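Local coordinates for protein putative integrase (Listeria innocua, PDB 5U96) that probably binds DNA and exchanges its strands as a serine integrase, a class in which coiled-coil interactions mediate directionality, at residues A[25-28]-A[29-32]; A[33-36]-A[37-40]; A[41-44]-A[45-48]. All coordinates share one frame; numbering follows the deposited sequence.

Contact 1: A[25-28]-A[29-32]; sequences SYEV and SELD
Leu31, buried against the carbonyl of Glu27, carries the closely packed side of this helix start, while Glu27 and Ser29 make its solvent side. CG of Leu31 lies 3.6 Å from the O of Glu27. That carbonyl accepts two weak bonds, from the N of Glu30 and the N of Leu31, as the chain passes from loop into helix with Glu27 at the N-cap position. CB of Tyr26 only grazes CD1 of Leu31, at 4.3 Å, and its ring leads away from 29-32; Tyr26 packs on Leu20 of helix 7-23 and on Leu31 of the second subunit.

On the exposed side the contact is looser and polar. The side chain of Glu27 is fully extended, with CG anti to the backbone N (chi1 -173°), and this carries its carboxylate out beside the first turn, where OG of Ser29 donates a weak hydrogen bond to OE2 of Glu27 at 2.8 Å.

Glu30 lies between the two sides. Its chain crosses that of Glu27 at about a right angle, CD of Glu30 3.8 Å from CB of Glu27. OE1 of Glu27 and OE2 of Glu30 are like charges 3.5 Å apart, a repulsion probably eased by the salt bridge from OE2 of Glu30 to Lys14 of the second subunit.

Asp32 likewise turns to an outside partner, its OD1 being hydrogen-bonded to the hydroxyl of Tyr21. Residues 25-27 end the loop joining helices 7-23 and 28-50, the two arms of a helical hairpin, and 29-32 belong to the first turns of the second arm, where Leu31 packs on Leu17 of the first.

Contact 2: A[33-36]-A[37-40]; sequences SMMN and DIDA
Met35 and Asp39, one helical turn apart, make the closest side-chain meeting here. From CB the thioether chain leaves with CG anti to the backbone N (chi1 178°), which sends it along the helix toward the next turn. CG comes to 3.3 Å from OD2 of Asp39. After the bend at chi2, SD lies 3.1 Å from OD1 of the same carboxylate and still touches CG2 of Ile38 loosely, at 4.4 Å. At the tip, the bend at chi3 folds the methyl CE back from the carboxylate. The charge of Asp39 is met by Lys14 of helix 7-23, which forms a salt bridge to OD1 and is also touched by Met35.

Such i to i+4 neighbours are set by the alpha helix, here the second arm of the helical hairpin in the coiled-coil domain. Its backbone bonds include a nearly straight one, from the N of Asp39 to the O of Met35 (2.7 Å, 169° at the hydrogen), and a more bent one from the N of Ile38 to the O of Met34. The apolar side of this turn is shared between arms and subunits: Ile38 reaches Leu17 of its own chain and Ile22 of the second subunit, whose Phe18 packs on Met34.

The polar side is bridged by a water. It donates to the O of Ser33 and, at 2.6 Å, to OD1 of Asp37, and accepts from ND2 of Asn36 at 2.7 Å. Directly, the Asn36 amide and the Asp37 carboxylate stay apart, ND2 of Asn36 3.7 Å from OD1 of Asp37, with their planes 62° apart.

Contact 3: A[41-44]-A[45-48]; sequences QINY and YEAQ
With CG anti to the backbone N (chi1 -175°) and a bend at chi2, the side chain of Gln41 turns forward along the helix and brings its amide, tilted about 39° to the ring, over Tyr45 with OE1 leading. OE1 of Gln41 sits over one face of that ring, displaced toward its rim, 3.1 Å from CZ of Tyr45. Tyr44 uses the same first torsion to send its ring toward Gln48, which answers from the next turn with CG anti to its carbonyl carbon. CG of Gln48 stands over one face of the Tyr44 ring, displaced toward the rim, as a CH-pi contact 3.7 Å from the centroid. The tightest touch is CD of Gln48 to CE2 of Tyr44, at 3.1 Å, the amide being turned 25° from the ring plane.

These pairs lie near the end of helix 28-50, the second arm of the coiled-coil hairpin, where Tyr45 also packs on Leu7 and Glu10 of helix 7-23. Water clips the polar ends together. One molecule, in the plane of the Tyr44 ring, is 2.6 Å from OH of Tyr44 and donates to OE1 of Gln48. Another donates to both OD1 of Asn43 and OE1 of Glu46. Glu46 also runs alongside Ile42, OE2 of Glu46 lying 3.3 Å from CG2 of Ile42.

Overall arrangement
The three contacts run without a gap from the end of the loop (25-27) along helix 28-50 to its last turns. Centres of contacts 1 and 2, and of contacts 2 and 3, are about 12 Å apart; those of contacts 1 and 3 are about 24 Å apart, on opposite sides of the chain's centre. Contact 2 therefore occupies the middle of the arm. All three pack against helix 7-23, the other arm of the hairpin, but only contacts 1 and 2 also reach the second subunit. Pairing of the two copies thus engages the turn and the middle of the arm, consistent with a domain that works through coiled-coil interactions.

Contact 1: A[25-28]-A[29-32]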
loop_
_atom_site.group_PDB
_atom_site.type_symbol
_atom_site.label_atom_id
_atom_site.label_comp_id
_atom_site.label_asym_id
_atom_site.label_seq_id
_atom_site.Cartn_x
_atom_site.Cartn_y
_atom_site.Cartn_z
ATOM N N SER A 25 -9.684 5.208 -7.876
ATOM C CA SER A 25 -9.879 3.763 -7.852
ATOM C C SER A 25 -9.397 3.183 -6.523
ATOM O O SER A 25 -9.148 3.928 -5.576
ATOM C CB SER A 25 -9.159 3.107 -9.035
ATOM O OG SER A 25 -9.913 3.262 -10.225
ATOM N N TYR A 26 -9.294 1.857 -6.459
ATOM C CA TYR A 26 -8.885 1.139 -5.250
ATOM C C TYR A 26 -9.917 1.264 -4.133
ATOM O O TYR A 26 -10.824 2.094 -4.195
ATOM C CB TYR A 26 -7.528 1.638 -4.740
ATOM C CG TYR A 26 -6.406 1.532 -5.743
ATOM C CD1 TYR A 26 -5.647 0.378 -5.840
ATOM C CD2 TYR A 26 -6.096 2.591 -6.587
ATOM C CE1 TYR A 26 -4.617 0.275 -6.750
ATOM C CE2 TYR A 26 -5.066 2.496 -7.502
ATOM C CZ TYR A 26 -4.330 1.334 -7.578
ATOM O OH TYR A 26 -3.301 1.229 -8.486
ATOM N N GLU A 27 -9.765 0.425 -3.112
ATOM C CA GLU A 27 -10.609 0.495 -1.927
ATOM C C GLU A 27 -9.907 1.324 -0.859
ATOM O O GLU A 27 -8.714 1.151 -0.608
ATOM C CB GLU A 27 -10.928 -0.903 -1.397
ATOM C CG GLU A 27 -11.946 -0.911 -0.267
ATOM C CD GLU A 27 -12.188 -2.297 0.296
ATOM O OE1 GLU A 27 -11.563 -3.260 -0.195
ATOM O OE2 GLU A 27 -13.003 -2.422 1.235
ATOM N N VAL A 28 -10.654 2.222 -0.232
ATOM C CA VAL A 28 -10.079 3.188 0.694
ATOM C C VAL A 28 -9.583 2.514 1.971
ATOM O O VAL A 28 -8.642 2.990 2.604
ATOM C CB VAL A 28 -11.103 4.280 1.060
ATOM C CG1 VAL A 28 -11.674 4.927 -0.207
ATOM C CG2 VAL A 28 -12.212 3.695 1.923
ATOM N N SER A 29 -10.217 1.406 2.346
ATOM C CA SER A 29 -9.843 0.685 3.558
ATOM C C SER A 29 -8.463 0.054 3.408
ATOM O O SER A 29 -7.712 -0.051 4.378
ATOM C CB SER A 29 -10.882 -0.388 3.888
ATOM O OG SER A 29 -10.931 -1.379 2.878
ATOM N N GLU A 30 -8.136 -0.370 2.192
ATOM C CA GLU A 30 -6.801 -0.873 1.892
ATOM C C GLU A 30 -5.770 0.227 2.112
ATOM O O GLU A 30 -4.717 0.001 2.709
ATOM C CB GLU A 30 -6.720 -1.381 0.449
ATOM C CG GLU A 30 -7.702 -2.493 0.109
ATOM C CD GLU A 30 -7.664 -2.869 -1.362
ATOM O OE1 GLU A 30 -6.874 -2.260 -2.114
ATOM O OE2 GLU A 30 -8.425 -3.773 -1.766
ATOM N N LEU A 31 -6.091 1.422 1.629
ATOM C CA LEU A 31 -5.177 2.557 1.685
ATOM C C LEU A 31 -5.081 3.145 3.094
ATOM O O LEU A 31 -4.120 3.845 3.415
ATOM C CB LEU A 31 -5.629 3.639 0.698
ATOM C CG LEU A 31 -5.827 3.221 -0.761
ATOM C CD1 LEU A 31 -6.595 4.301 -1.503
ATOM C CD2 LEU A 31 -4.492 2.955 -1.439
ATOM N N ASP A 32 -6.072 2.853 3.933
ATOM C CA ASP A 32 -6.139 3.419 5.280
ATOM C C ASP A 32 -5.226 2.672 6.247
ATOM O O ASP A 32 -4.745 3.245 7.224
ATOM C CB ASP A 32 -7.580 3.395 5.803
ATOM C CG ASP A 32 -8.407 4.568 5.304
ATOM O OD1 ASP A 32 -8.046 5.161 4.265
ATOM O OD2 ASP A 32 -9.422 4.896 5.953
#

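Contact 2: A[33-36]-A[37-40]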
loop_
_atom_site.group_PDB
_atom_site.type_symbol
_atom_site.label_atom_id
_atom_site.label_comp_id
_atom_site.label_asym_id
_atom_site.label_seq_id
_atom_site.Cartn_x
_atom_site.Cartn_y
_atom_site.Cartn_z
ATOM N N SER A 33 -4.991 1.394 5.971
ATOM C CA SER A 33 -4.175 0.561 6.846
ATOM C C SER A 33 -2.709 0.975 6.818
ATOM O O SER A 33 -2.051 1.031 7.856
ATOM C CB SER A 33 -4.300 -0.911 6.453
ATOM O OG SER A 33 -5.629 -1.369 6.627
ATOM N N MET A 34 -2.194 1.254 5.626
ATOM C CA MET A 34 -0.799 1.650 5.476
ATOM C C MET A 34 -0.604 3.105 5.874
ATOM O O MET A 34 0.470 3.495 6.325
ATOM C CB MET A 34 -0.332 1.434 4.042
ATOM C CG MET A 34 -0.548 0.019 3.545
ATOM S SD MET A 34 -0.091 -0.184 1.822
ATOM C CE MET A 34 -1.364 0.784 1.018
ATOM N N MET A 35 -1.647 3.908 5.696
ATOM C CA MET A 35 -1.609 5.298 6.121
ATOM C C MET A 35 -1.500 5.367 7.639
ATOM O O MET A 35 -0.844 6.254 8.184
ATOM C CB MET A 35 -2.853 6.046 5.641
ATOM C CG MET A 35 -2.906 7.496 6.090
ATOM S SD MET A 35 -1.532 8.481 5.463
ATOM C CE MET A 35 -2.081 8.810 3.791
ATOM N N ASN A 36 -2.151 4.427 8.317
ATOM C CA ASN A 36 -2.057 4.320 9.765
ATOM C C ASN A 36 -0.616 4.075 10.194
ATOM O O ASN A 36 -0.173 4.565 11.233
ATOM C CB ASN A 36 -2.962 3.196 10.273
ATOM C CG ASN A 36 -2.843 2.977 11.767
ATOM O OD1 ASN A 36 -3.374 3.749 12.565
ATOM N ND2 ASN A 36 -2.158 1.907 12.155
ATOM N N ASP A 37 0.111 3.317 9.380
ATOM C CA ASP A 37 1.522 3.052 9.630
ATOM C C ASP A 37 2.379 4.240 9.211
ATOM O O ASP A 37 3.342 4.591 9.892
ATOM C CB ASP A 37 1.972 1.795 8.883
ATOM C CG ASP A 37 1.205 0.558 9.307
ATOM O OD1 ASP A 37 0.847 0.456 10.499
ATOM O OD2 ASP A 37 0.958 -0.314 8.447
ATOM N N ILE A 38 2.025 4.857 8.087
ATOM C CA ILE A 38 2.779 5.992 7.570
ATOM C C ILE A 38 2.624 7.219 8.468
ATOM O O ILE A 38 3.606 7.892 8.774
ATOM C CB ILE A 38 2.346 6.344 6.129
ATOM C CG1 ILE A 38 2.913 5.313 5.148
ATOM C CG2 ILE A 38 2.816 7.745 5.758
ATOM C CD1 ILE A 38 2.455 5.497 3.715
ATOM N N ASP A 39 1.394 7.513 8.884
ATOM C CA ASP A 39 1.145 8.634 9.789
ATOM C C ASP A 39 1.868 8.440 11.117
ATOM O O ASP A 39 2.429 9.384 11.673
ATOM C CB ASP A 39 -0.356 8.809 10.041
ATOM C CG ASP A 39 -1.092 9.373 8.840
ATOM O OD1 ASP A 39 -0.437 9.954 7.951
ATOM O OD2 ASP A 39 -2.334 9.246 8.791
ATOM N N ALA A 40 1.849 7.209 11.621
ATOM C CA ALA A 40 2.477 6.889 12.898
ATOM C C ALA A 40 3.986 7.100 12.852
ATOM O O ALA A 40 4.575 7.619 13.800
ATOM C CB ALA A 40 2.163 5.458 13.290
HETATM O O HOH W 1 -1.657 -0.004 10.290
#

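Contact 3: A[41-44]-A[45-48]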
loop_
_atom_site.group_PDB
_atom_site.type_symbol
_atom_site.label_atom_id
_atom_site.label_comp_id
_atom_site.label_asym_id
_atom_site.label_seq_id
_atom_site.Cartn_x
_atom_site.Cartn_y
_atom_site.Cartn_z
ATOM N N GLN A 41 4.611 6.694 11.751
ATOM C CA GLN A 41 6.056 6.826 11.608
ATOM C C GLN A 41 6.464 8.295 11.572
ATOM O O GLN A 41 7.542 8.659 12.041
ATOM C CB GLN A 41 6.541 6.109 10.345
ATOM C CG GLN A 41 8.053 6.104 10.177
ATOM C CD GLN A 41 8.779 5.646 11.426
ATOM O OE1 GLN A 41 9.354 6.455 12.153
ATOM N NE2 GLN A 41 8.750 4.346 11.687
ATOM N N ILE A 42 5.598 9.134 11.015
ATOM C CA ILE A 42 5.811 10.575 11.037
ATOM C C ILE A 42 5.735 11.089 12.470
ATOM O O ILE A 42 6.420 12.043 12.838
ATOM C CB ILE A 42 4.771 11.322 10.174
ATOM C CG1 ILE A 42 4.925 10.934 8.701
ATOM C CG2 ILE A 42 4.917 12.831 10.351
ATOM C CD1 ILE A 42 3.811 11.450 7.809
ATOM N N ASN A 43 4.896 10.445 13.273
ATOM C CA ASN A 43 4.670 10.866 14.648
ATOM C C ASN A 43 5.895 10.648 15.530
ATOM O O ASN A 43 6.247 11.508 16.339
ATOM C CB ASN A 43 3.472 10.118 15.235
ATOM C CG ASN A 43 2.902 10.795 16.465
ATOM O OD1 ASN A 43 3.150 11.975 16.712
ATOM N ND2 ASN A 43 2.129 10.049 17.245
ATOM N N TYR A 44 6.540 9.496 15.375
ATOM C CA TYR A 44 7.717 9.166 16.173
ATOM C C TYR A 44 8.890 10.073 15.814
ATOM O O TYR A 44 9.631 10.517 16.692
ATOM C CB TYR A 44 8.112 7.699 15.985
ATOM C CG TYR A 44 9.215 7.252 16.923
ATOM C CD1 TYR A 44 8.964 7.059 18.275
ATOM C CD2 TYR A 44 10.504 7.028 16.461
ATOM C CE1 TYR A 44 9.966 6.657 19.141
ATOM C CE2 TYR A 44 11.513 6.622 17.319
ATOM C CZ TYR A 44 11.238 6.441 18.659
ATOM O OH TYR A 44 12.238 6.041 19.517
ATOM N N TYR A 45 9.056 10.344 14.522
ATOM C CA TYR A 45 10.116 11.232 14.054
ATOM C C TYR A 45 9.952 12.620 14.663
ATOM O O TYR A 45 10.935 13.303 14.949
ATOM C CB TYR A 45 10.114 11.319 12.523
ATOM C CG TYR A 45 10.610 10.074 11.806
ATOM C CD1 TYR A 45 11.495 9.194 12.418
ATOM C CD2 TYR A 45 10.197 9.788 10.512
ATOM C CE1 TYR A 45 11.949 8.064 11.762
ATOM C CE2 TYR A 45 10.645 8.659 9.849
ATOM C CZ TYR A 45 11.521 7.801 10.478
ATOM O OH TYR A 45 11.971 6.677 9.825
ATOM N N GLU A 46 8.705 13.032 14.859
ATOM C CA GLU A 46 8.409 14.286 15.536
ATOM C C GLU A 46 8.674 14.161 17.029
ATOM O O GLU A 46 9.222 15.068 17.655
ATOM C CB GLU A 46 6.953 14.694 15.298
ATOM C CG GLU A 46 6.685 15.284 13.923
ATOM C CD GLU A 46 5.222 15.199 13.522
ATOM O OE1 GLU A 46 4.383 14.840 14.374
ATOM O OE2 GLU A 46 4.912 15.490 12.347
ATOM N N ALA A 47 8.286 13.021 17.589
ATOM C CA ALA A 47 8.346 12.808 19.028
ATOM C C ALA A 47 9.776 12.638 19.534
ATOM O O ALA A 47 10.076 12.983 20.675
ATOM C CB ALA A 47 7.514 11.599 19.406
ATOM N N GLN A 48 10.654 12.099 18.697
ATOM C CA GLN A 48 12.048 11.911 19.089
ATOM C C GLN A 48 12.745 13.248 19.309
ATOM O O GLN A 48 13.655 13.355 20.130
ATOM C CB GLN A 48 12.805 11.098 18.040
ATOM C CG GLN A 48 12.659 9.598 18.197
ATOM C CD GLN A 48 13.728 8.833 17.443
ATOM O OE1 GLN A 48 14.674 8.313 18.036
ATOM N NE2 GLN A 48 13.581 8.755 16.125
HETATM O O HOH W 2 3.999 14.999 17.427
HETATM O O HOH W 3 14.832 5.717 19.921
#